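Local coordinates for protein ATP phosphoribosyltransferase (Methanobacterium thermoautotrophicum, PDB 2VD3) that probably catalyses the magnesium-dependent condensation of ATP with 5-phosphoribose 1-diphosphate, the opening and rate-controlling step of histidine biosynthesis, at residues Ile57-Asp67 and Ile187-Lys196; Ala116-Thr126 and Val154-Ser162. One frame throughout, in Å; residues are numbered along the deposited sequence.

Contact 1. Residues Ile57-Asp67 and Ile187-Lys196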
loop_
_atom_site.group_PDB
_atom_site.type_symbol
_atom_site.label_atom_id
_atom_site.label_comp_id
_atom_site.label_asym_id
_atom_site.label_seq_id
_atom_site.Cartn_x
_atom_site.Cartn_y
_atom_site.Cartn_z
ATOM N N ILE A 57 9.763 -21.177 -9.025
ATOM C CA ILE A 57 9.621 -22.482 -8.380
ATOM C C ILE A 57 9.983 -23.702 -9.270
ATOM O O ILE A 57 10.632 -24.630 -8.797
ATOM C CB ILE A 57 8.237 -22.631 -7.713
ATOM C CG1 ILE A 57 8.088 -21.573 -6.603
ATOM C CG2 ILE A 57 8.057 -24.040 -7.175
ATOM C CD1 ILE A 57 6.806 -21.642 -5.775
ATOM N N PRO A 58 9.562 -23.720 -10.546
ATOM C CA PRO A 58 10.029 -24.843 -11.361
ATOM C C PRO A 58 11.561 -25.039 -11.319
ATOM O O PRO A 58 12.025 -26.143 -11.044
ATOM C CB PRO A 58 9.545 -24.470 -12.763
ATOM C CG PRO A 58 8.333 -23.685 -12.514
ATOM C CD PRO A 58 8.653 -22.845 -11.309
ATOM N N GLU A 59 12.324 -23.969 -11.548
ATOM C CA GLU A 59 13.788 -24.023 -11.497
ATOM C C GLU A 59 14.380 -24.368 -10.120
ATOM O O GLU A 59 15.283 -25.202 -10.041
ATOM C CB GLU A 59 14.406 -22.729 -12.043
ATOM C CG GLU A 59 14.294 -22.603 -13.568
ATOM C CD GLU A 59 14.992 -23.730 -14.314
ATOM O OE1 GLU A 59 16.192 -23.589 -14.617
ATOM O OE2 GLU A 59 14.345 -24.754 -14.616
ATOM N N PHE A 60 13.875 -23.742 -9.051
ATOM C CA PHE A 60 14.341 -24.060 -7.700
ATOM C C PHE A 60 14.196 -25.548 -7.403
ATOM O O PHE A 60 15.065 -26.158 -6.749
ATOM C CB PHE A 60 13.598 -23.256 -6.621
ATOM C CG PHE A 60 13.892 -21.774 -6.631
ATOM C CD1 PHE A 60 14.996 -21.256 -7.313
ATOM C CD2 PHE A 60 13.061 -20.887 -5.929
ATOM C CE1 PHE A 60 15.255 -19.875 -7.303
ATOM C CE2 PHE A 60 13.320 -19.520 -5.910
ATOM C CZ PHE A 60 14.414 -19.011 -6.597
ATOM N N VAL A 61 13.098 -26.126 -7.879
ATOM C CA VAL A 61 12.834 -27.543 -7.690
ATOM C C VAL A 61 13.669 -28.396 -8.640
ATOM O O VAL A 61 14.173 -29.446 -8.248
ATOM C CB VAL A 61 11.316 -27.862 -7.809
ATOM C CG1 VAL A 61 11.048 -29.366 -7.715
ATOM C CG2 VAL A 61 10.522 -27.104 -6.728
ATOM N N ALA A 62 13.843 -27.942 -9.878
ATOM C CA ALA A 62 14.648 -28.690 -10.855
ATOM C C ALA A 62 16.100 -28.807 -10.390
ATOM O O ALA A 62 16.731 -29.848 -10.561
ATOM C CB ALA A 62 14.577 -28.039 -12.237
ATOM N N ASP A 63 16.597 -27.735 -9.775
ATOM C CA ASP A 63 17.998 -27.625 -9.392
ATOM C C ASP A 63 18.304 -28.218 -8.028
ATOM O O ASP A 63 19.429 -28.612 -7.762
ATOM C CB ASP A 63 18.454 -26.168 -9.459
ATOM C CG ASP A 63 18.629 -25.681 -10.892
ATOM O OD1 ASP A 63 19.110 -26.476 -11.755
ATOM O OD2 ASP A 63 18.288 -24.502 -11.158
ATOM N N GLY A 64 17.297 -28.281 -7.171
ATOM C CA GLY A 64 17.449 -28.890 -5.867
ATOM C C GLY A 64 17.576 -27.883 -4.745
ATOM O O GLY A 64 17.905 -28.253 -3.618
ATOM N N ALA A 65 17.324 -26.609 -5.045
ATOM C CA ALA A 65 17.246 -25.578 -4.010
ATOM C C ALA A 65 16.028 -25.821 -3.123
ATOM O O ALA A 65 16.015 -25.436 -1.952
ATOM C CB ALA A 65 17.180 -24.205 -4.633
ATOM N N ALA A 66 15.007 -26.442 -3.708
ATOM C CA ALA A 66 13.828 -26.941 -2.995
ATOM C C ALA A 66 13.586 -28.392 -3.415
ATOM O O ALA A 66 13.711 -28.737 -4.591
ATOM C CB ALA A 66 12.600 -26.094 -3.323
ATOM N N ASP A 67 13.226 -29.234 -2.454
ATOM C CA ASP A 67 12.888 -30.627 -2.734
ATOM C C ASP A 67 11.557 -30.750 -3.443
ATOM O O ASP A 67 11.381 -31.614 -4.302
ATOM C CB ASP A 67 12.826 -31.420 -1.436
ATOM C CG ASP A 67 14.059 -31.251 -0.619
ATOM O OD1 ASP A 67 15.068 -31.906 -0.940
ATOM O OD2 ASP A 67 14.021 -30.451 0.338
ATOM N N ILE A 187 5.112 -30.514 -7.124
ATOM C CA ILE A 187 6.239 -31.074 -7.885
ATOM C C ILE A 187 7.393 -31.479 -6.992
ATOM O O ILE A 187 7.427 -31.128 -5.811
ATOM C CB ILE A 187 6.764 -30.121 -9.000
ATOM C CG1 ILE A 187 7.171 -28.760 -8.425
ATOM C CG2 ILE A 187 5.745 -29.994 -10.125
ATOM C CD1 ILE A 187 7.919 -27.875 -9.412
ATOM N N ALA A 188 8.343 -32.218 -7.566
ATOM C CA ALA A 188 9.443 -32.740 -6.798
ATOM C C ALA A 188 10.728 -32.845 -7.604
ATOM O O ALA A 188 10.703 -33.151 -8.811
ATOM C CB ALA A 188 9.080 -34.111 -6.208
ATOM N N ASN A 189 11.841 -32.590 -6.917
ATOM C CA ASN A 189 13.150 -32.879 -7.437
ATOM C C ASN A 189 13.309 -34.402 -7.474
ATOM O O ASN A 189 12.847 -35.105 -6.569
ATOM C CB ASN A 189 14.211 -32.240 -6.540
ATOM C CG ASN A 189 15.610 -32.474 -7.037
ATOM O OD1 ASN A 189 16.244 -33.458 -6.674
ATOM N ND2 ASN A 189 16.101 -31.580 -7.879
ATOM N N ARG A 190 13.945 -34.911 -8.524
ATOM C CA ARG A 190 14.115 -36.344 -8.669
ATOM C C ARG A 190 15.119 -36.896 -7.662
ATOM O O ARG A 190 14.871 -37.920 -7.015
ATOM C CB ARG A 190 14.541 -36.680 -10.084
ATOM C CG ARG A 190 14.487 -38.144 -10.375
ATOM C CD ARG A 190 14.870 -38.386 -11.804
ATOM N NE ARG A 190 14.964 -39.810 -12.120
ATOM C CZ ARG A 190 13.948 -40.543 -12.560
ATOM N NH1 ARG A 190 14.130 -41.824 -12.826
ATOM N NH2 ARG A 190 12.747 -39.992 -12.725
ATOM N N GLU A 191 16.244 -36.205 -7.521
ATOM C CA GLU A 191 17.274 -36.621 -6.582
ATOM C C GLU A 191 16.750 -36.562 -5.151
ATOM O O GLU A 191 17.122 -37.393 -4.328
ATOM C CB GLU A 191 18.530 -35.763 -6.746
ATOM C CG GLU A 191 19.826 -36.466 -6.416
ATOM N N SER A 192 15.881 -35.586 -4.862
ATOM C CA SER A 192 15.266 -35.466 -3.536
ATOM C C SER A 192 14.342 -36.645 -3.254
ATOM O O SER A 192 14.314 -37.174 -2.133
ATOM C CB SER A 192 14.468 -34.168 -3.401
ATOM O OG SER A 192 15.309 -33.036 -3.444
ATOM N N TYR A 193 13.589 -37.045 -4.276
ATOM C CA TYR A 193 12.588 -38.080 -4.114
ATOM C C TYR A 193 13.211 -39.438 -3.832
ATOM O O TYR A 193 12.777 -40.132 -2.914
ATOM C CB TYR A 193 11.629 -38.159 -5.316
ATOM C CG TYR A 193 10.511 -39.136 -5.059
ATOM C CD1 TYR A 193 9.273 -38.695 -4.586
ATOM C CD2 TYR A 193 10.707 -40.513 -5.235
ATOM C CE1 TYR A 193 8.246 -39.600 -4.323
ATOM C CE2 TYR A 193 9.694 -41.425 -4.973
ATOM C CZ TYR A 193 8.468 -40.963 -4.514
ATOM O OH TYR A 193 7.464 -41.867 -4.257
ATOM N N ALA A 194 14.224 -39.812 -4.614
ATOM C CA ALA A 194 14.928 -41.094 -4.409
ATOM C C ALA A 194 15.566 -41.234 -3.025
ATOM O O ALA A 194 15.646 -42.342 -2.480
ATOM C CB ALA A 194 15.977 -41.314 -5.491
ATOM N N THR A 195 16.014 -40.112 -2.461
ATOM C CA THR A 195 16.782 -40.128 -1.212
ATOM C C THR A 195 15.942 -39.769 0.024
ATOM O O THR A 195 16.357 -40.016 1.148
ATOM C CB THR A 195 18.053 -39.223 -1.293
ATOM O OG1 THR A 195 17.675 -37.864 -1.565
ATOM C CG2 THR A 195 19.007 -39.710 -2.390
ATOM N N LYS A 196 14.758 -39.203 -0.187
ATOM C CA LYS A 196 13.910 -38.757 0.921
ATOM C C LYS A 196 12.429 -39.118 0.727
ATOM O O LYS A 196 11.545 -38.326 1.078
ATOM C CB LYS A 196 14.049 -37.238 1.101
ATOM C CG LYS A 196 15.492 -36.724 1.170
ATOM C CD LYS A 196 15.526 -35.213 1.046
ATOM C CE LYS A 196 16.889 -34.646 1.397
ATOM N NZ LYS A 196 16.904 -33.174 1.155
#
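N189 turns its side chain onto the C-terminal end of helix 57-63, where strand 173-188 gives way to helix 190-195. Its CB lies just past the carbonyl oxygen of V61, 3.3 Å from V61 O. CG extends opposite the backbone N (chi1 -179°), which carries the amide to the helix end. There ND2 donates a nearly straight bond to V61 O (2.9 Å, 163° at the hydrogen), with the acceptor almost in the amide plane. OD1 takes S192 N on a lone pair and caps helix 190-195, so bonds at both ends fix the rotation of the amide. The backbone N of N189 bonds to D67 O at 2.8 Å.

Beyond it, D67 OD1 accepts from S192 OG on its anti side (2.8 Å) and forms a salt bridge with K196 NZ, which comes from the syn side but well out of the carboxylate plane (3.1 Å); OD2 is held by R6 N. On the strand side of the polar network, I187 CD1 packs on V61 CB at 3.8 Å. One asparagine thus ties two helix ends together, and the buried carboxylate of D67 is probably kept anionic by K196 with the S192 hydroxyl and R6 N.

Contact 2. Residues Ala116-Thr126 and Val154-Ser162. With MG (magnesium ion), chain J.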
loop_
_atom_site.group_PDB
_atom_site.type_symbol
_atom_site.label_atom_id
_atom_site.label_comp_id
_atom_site.label_asym_id
_atom_site.label_seq_id
_atom_site.Cartn_x
_atom_site.Cartn_y
_atom_site.Cartn_z
ATOM N N ALA A 116 1.496 -12.655 -39.114
ATOM C CA ALA A 116 0.700 -12.289 -37.941
ATOM C C ALA A 116 1.542 -12.159 -36.688
ATOM O O ALA A 116 2.436 -12.967 -36.439
ATOM C CB ALA A 116 -0.435 -13.271 -37.716
ATOM N N VAL A 117 1.256 -11.122 -35.911
ATOM C CA VAL A 117 1.955 -10.896 -34.651
ATOM C C VAL A 117 1.068 -11.327 -33.491
ATOM O O VAL A 117 -0.110 -10.966 -33.432
ATOM C CB VAL A 117 2.413 -9.423 -34.503
ATOM C CG1 VAL A 117 3.062 -9.190 -33.152
ATOM C CG2 VAL A 117 3.382 -9.055 -35.632
ATOM N N ILE A 118 1.637 -12.132 -32.594
ATOM C CA ILE A 118 0.951 -12.558 -31.377
ATOM C C ILE A 118 1.714 -12.073 -30.156
ATOM O O ILE A 118 2.905 -12.366 -30.010
ATOM C CB ILE A 118 0.801 -14.094 -31.295
ATOM C CG1 ILE A 118 0.111 -14.638 -32.550
ATOM C CG2 ILE A 118 0.024 -14.488 -30.027
ATOM C CD1 ILE A 118 0.373 -16.123 -32.805
ATOM N N ALA A 119 1.017 -11.341 -29.287
ATOM C CA ALA A 119 1.578 -10.865 -28.030
ATOM C C ALA A 119 1.240 -11.848 -26.914
ATOM O O ALA A 119 0.121 -12.364 -26.841
ATOM C CB ALA A 119 1.045 -9.475 -27.691
ATOM N N THR A 120 2.210 -12.095 -26.040
ATOM C CA THR A 120 2.068 -13.129 -25.042
ATOM C C THR A 120 2.913 -12.832 -23.809
ATOM O O THR A 120 3.833 -12.018 -23.850
ATOM C CB THR A 120 2.454 -14.512 -25.621
ATOM O OG1 THR A 120 2.086 -15.549 -24.698
ATOM C CG2 THR A 120 3.951 -14.588 -25.909
ATOM N N GLU A 121 2.572 -13.478 -22.702
ATOM C CA GLU A 121 3.467 -13.507 -21.558
ATOM C C GLU A 121 4.158 -14.858 -21.525
ATOM O O GLU A 121 5.053 -15.076 -20.713
ATOM C CB GLU A 121 2.715 -13.229 -20.262
ATOM C CG GLU A 121 2.095 -11.849 -20.227
ATOM C CD GLU A 121 1.522 -11.512 -18.877
ATOM O OE1 GLU A 121 0.312 -11.221 -18.817
ATOM O OE2 GLU A 121 2.272 -11.549 -17.879
ATOM N N PHE A 122 3.756 -15.741 -22.444
ATOM C CA PHE A 122 4.252 -17.120 -22.496
ATOM C C PHE A 122 4.830 -17.475 -23.868
ATOM O O PHE A 122 4.267 -18.311 -24.574
ATOM C CB PHE A 122 3.137 -18.102 -22.107
ATOM C CG PHE A 122 2.621 -17.903 -20.713
ATOM C CD1 PHE A 122 1.597 -16.989 -20.459
ATOM C CD2 PHE A 122 3.170 -18.613 -19.653
ATOM C CE1 PHE A 122 1.134 -16.783 -19.169
ATOM C CE2 PHE A 122 2.711 -18.427 -18.359
ATOM C CZ PHE A 122 1.692 -17.503 -18.113
ATOM N N PRO A 123 5.975 -16.860 -24.233
ATOM C CA PRO A 123 6.561 -17.083 -25.554
ATOM C C PRO A 123 6.960 -18.534 -25.805
ATOM O O PRO A 123 6.828 -19.009 -26.927
ATOM C CB PRO A 123 7.792 -16.169 -25.554
ATOM C CG PRO A 123 8.103 -15.952 -24.112
ATOM C CD PRO A 123 6.789 -15.927 -23.425
ATOM N N GLY A 124 7.423 -19.234 -24.772
ATOM C CA GLY A 124 7.806 -20.641 -24.910
ATOM C C GLY A 124 6.650 -21.524 -25.340
ATOM O O GLY A 124 6.712 -22.200 -26.368
ATOM N N ILE A 125 5.590 -21.510 -24.541
ATOM C CA ILE A 125 4.363 -22.237 -24.851
ATOM C C ILE A 125 3.800 -21.779 -26.196
ATOM O O ILE A 125 3.348 -22.604 -26.986
ATOM C CB ILE A 125 3.302 -22.060 -23.722
ATOM C CG1 ILE A 125 3.759 -22.779 -22.445
ATOM C CG2 ILE A 125 1.912 -22.536 -24.171
ATOM C CD1 ILE A 125 3.058 -22.317 -21.153
ATOM N N THR A 126 3.848 -20.473 -26.457
ATOM C CA THR A 126 3.269 -19.928 -27.680
ATOM C C THR A 126 4.077 -20.305 -28.933
ATOM O O THR A 126 3.484 -20.717 -29.932
ATOM C CB THR A 126 2.976 -18.390 -27.591
ATOM O OG1 THR A 126 2.191 -18.106 -26.420
ATOM C CG2 THR A 126 2.199 -17.909 -28.817
ATOM N N VAL A 154 0.493 -3.148 -31.466
ATOM C CA VAL A 154 1.676 -3.996 -31.270
ATOM C C VAL A 154 1.448 -5.389 -31.822
ATOM O O VAL A 154 2.376 -6.005 -32.354
ATOM C CB VAL A 154 2.074 -4.112 -29.772
ATOM C CG1 VAL A 154 3.059 -5.254 -29.550
ATOM C CG2 VAL A 154 2.666 -2.811 -29.278
ATOM N N ALA A 155 0.215 -5.875 -31.699
ATOM C CA ALA A 155 -0.125 -7.243 -32.089
ATOM C C ALA A 155 -1.480 -7.353 -32.779
ATOM O O ALA A 155 -2.373 -6.538 -32.549
ATOM C CB ALA A 155 -0.094 -8.151 -30.868
ATOM N N ASP A 156 -1.616 -8.371 -33.627
ATOM C CA ASP A 156 -2.902 -8.762 -34.198
ATOM C C ASP A 156 -3.642 -9.675 -33.223
ATOM O O ASP A 156 -4.848 -9.538 -33.032
ATOM C CB ASP A 156 -2.703 -9.483 -35.533
ATOM C CG ASP A 156 -1.847 -8.694 -36.505
ATOM O OD1 ASP A 156 -2.247 -7.572 -36.889
ATOM O OD2 ASP A 156 -0.772 -9.200 -36.887
ATOM N N LEU A 157 -2.907 -10.601 -32.610
ATOM C CA LEU A 157 -3.474 -11.567 -31.669
ATOM C C LEU A 157 -2.767 -11.547 -30.319
ATOM O O LEU A 157 -1.644 -11.053 -30.183
ATOM C CB LEU A 157 -3.402 -12.982 -32.239
ATOM C CG LEU A 157 -3.977 -13.254 -33.626
ATOM C CD1 LEU A 157 -3.358 -14.508 -34.202
ATOM C CD2 LEU A 157 -5.479 -13.379 -33.550
ATOM N N ILE A 158 -3.437 -12.097 -29.317
ATOM C CA ILE A 158 -2.872 -12.175 -27.982
ATOM C C ILE A 158 -3.081 -13.567 -27.420
ATOM O O ILE A 158 -3.873 -14.342 -27.943
ATOM C CB ILE A 158 -3.485 -11.109 -27.013
ATOM C CG1 ILE A 158 -4.937 -11.448 -26.655
ATOM C CG2 ILE A 158 -3.395 -9.705 -27.618
ATOM C CD1 ILE A 158 -5.405 -10.866 -25.329
ATOM N N THR A 159 -2.342 -13.885 -26.370
ATOM C CA THR A 159 -2.667 -15.025 -25.539
ATOM C C THR A 159 -3.145 -14.435 -24.233
ATOM O O THR A 159 -2.838 -13.282 -23.921
ATOM C CB THR A 159 -1.461 -15.956 -25.282
ATOM O OG1 THR A 159 -0.516 -15.300 -24.431
ATOM C CG2 THR A 159 -0.795 -16.379 -26.593
ATOM N N ASP A 160 -3.902 -15.210 -23.472
ATOM C CA ASP A 160 -4.367 -14.738 -22.181
ATOM C C ASP A 160 -4.757 -15.880 -21.268
ATOM O O ASP A 160 -5.165 -16.953 -21.726
ATOM C CB ASP A 160 -5.543 -13.773 -22.350
ATOM C CG ASP A 160 -5.706 -12.857 -21.165
ATOM O OD1 ASP A 160 -6.745 -12.182 -21.075
ATOM O OD2 ASP A 160 -4.790 -12.812 -20.318
ATOM N N LEU A 161 -4.647 -15.627 -19.972
ATOM C CA LEU A 161 -4.916 -16.624 -18.955
ATOM C C LEU A 161 -6.219 -16.273 -18.225
ATOM O O LEU A 161 -6.291 -15.240 -17.578
ATOM C CB LEU A 161 -3.733 -16.648 -17.978
ATOM C CG LEU A 161 -3.380 -17.899 -17.173
ATOM C CD1 LEU A 161 -3.007 -19.051 -18.089
ATOM C CD2 LEU A 161 -2.246 -17.567 -16.199
ATOM N N SER A 162 -7.246 -17.122 -18.327
ATOM C CA SER A 162 -8.557 -16.816 -17.721
ATOM C C SER A 162 -9.366 -18.043 -17.315
ATOM O O SER A 162 -9.246 -19.105 -17.937
ATOM C CB SER A 162 -9.400 -15.993 -18.696
ATOM O OG SER A 162 -9.623 -16.737 -19.885
HETATM MG MG MG J . -4.146 -12.350 -18.259
#
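I118 and A119 pair in parallel with L157 and I158, and the ladder is tight. V117 O receives L157 N, A119 N donates to L157 O (2.8 Å, 166° at the hydrogen), and A119 O receives T159 N. Side chains close both faces of this pair of strands: I118 CG1 rests on L157 CD1 at 3.8 Å, and on the other face, that of A119 and I158, A119 CB meets A155 CB at 3.6 Å. Strand 94-101 continues the sheet beyond 157-162 as its antiparallel neighbour, and strand 138-141 does so beyond 117-120.

At the start of the ladder the contact opens outward. D156, exposed, bends its carboxylate back so that OD2 accepts V117 N on the anti side (3.0 Å, 175°), while OD1 binds a diol probably left from crystallisation. The opposite end is looser too: F122 CZ stays 4.4 Å from L161 CD2, the ring meeting the methyl obliquely.

Between the ladder and that end, T120 OG1 swings opposite its own backbone N (chi1 -170°), which lets it accept F122 N at 2.8 Å in an ST turn leading into helix 123-132. T126 OG1 and T126 N both bind F122 O, and T159 CG2 comes within 3.5 Å of T126 OG1. Next after T159 in its strand, D160 lies apart from these hydroxyls and binds a magnesium ion through OD2 at 2.2 Å. D160 also opens the D-L-S-S-T-G-T-T motif that in relatives binds phosphoribosyl pyrophosphate, so the pairing probably positions the start of that loop.

Both contacts belong to the ATP phosphoribosyltransferase part of the chain, and the sheets of their two lobes are connected through the long strand 173-188, yet their centres are about 30 Å apart and their nearest atoms about 10 Å. Along the chain 57-67 comes first, then 116-126, 154-162 and finally 187-196, so contact 2 falls wholly between the halves of contact 1. Strand 173-188 pairs with 68-72 and 84-88 near contact 1 and with 94-101, the neighbour of 157-162, near contact 2. The chain therefore leaves one lobe, builds the other and returns, as in periplasmic-binding-protein-like folds. Between subunits the two regions also meet, F60 packing on V154 of a second subunit.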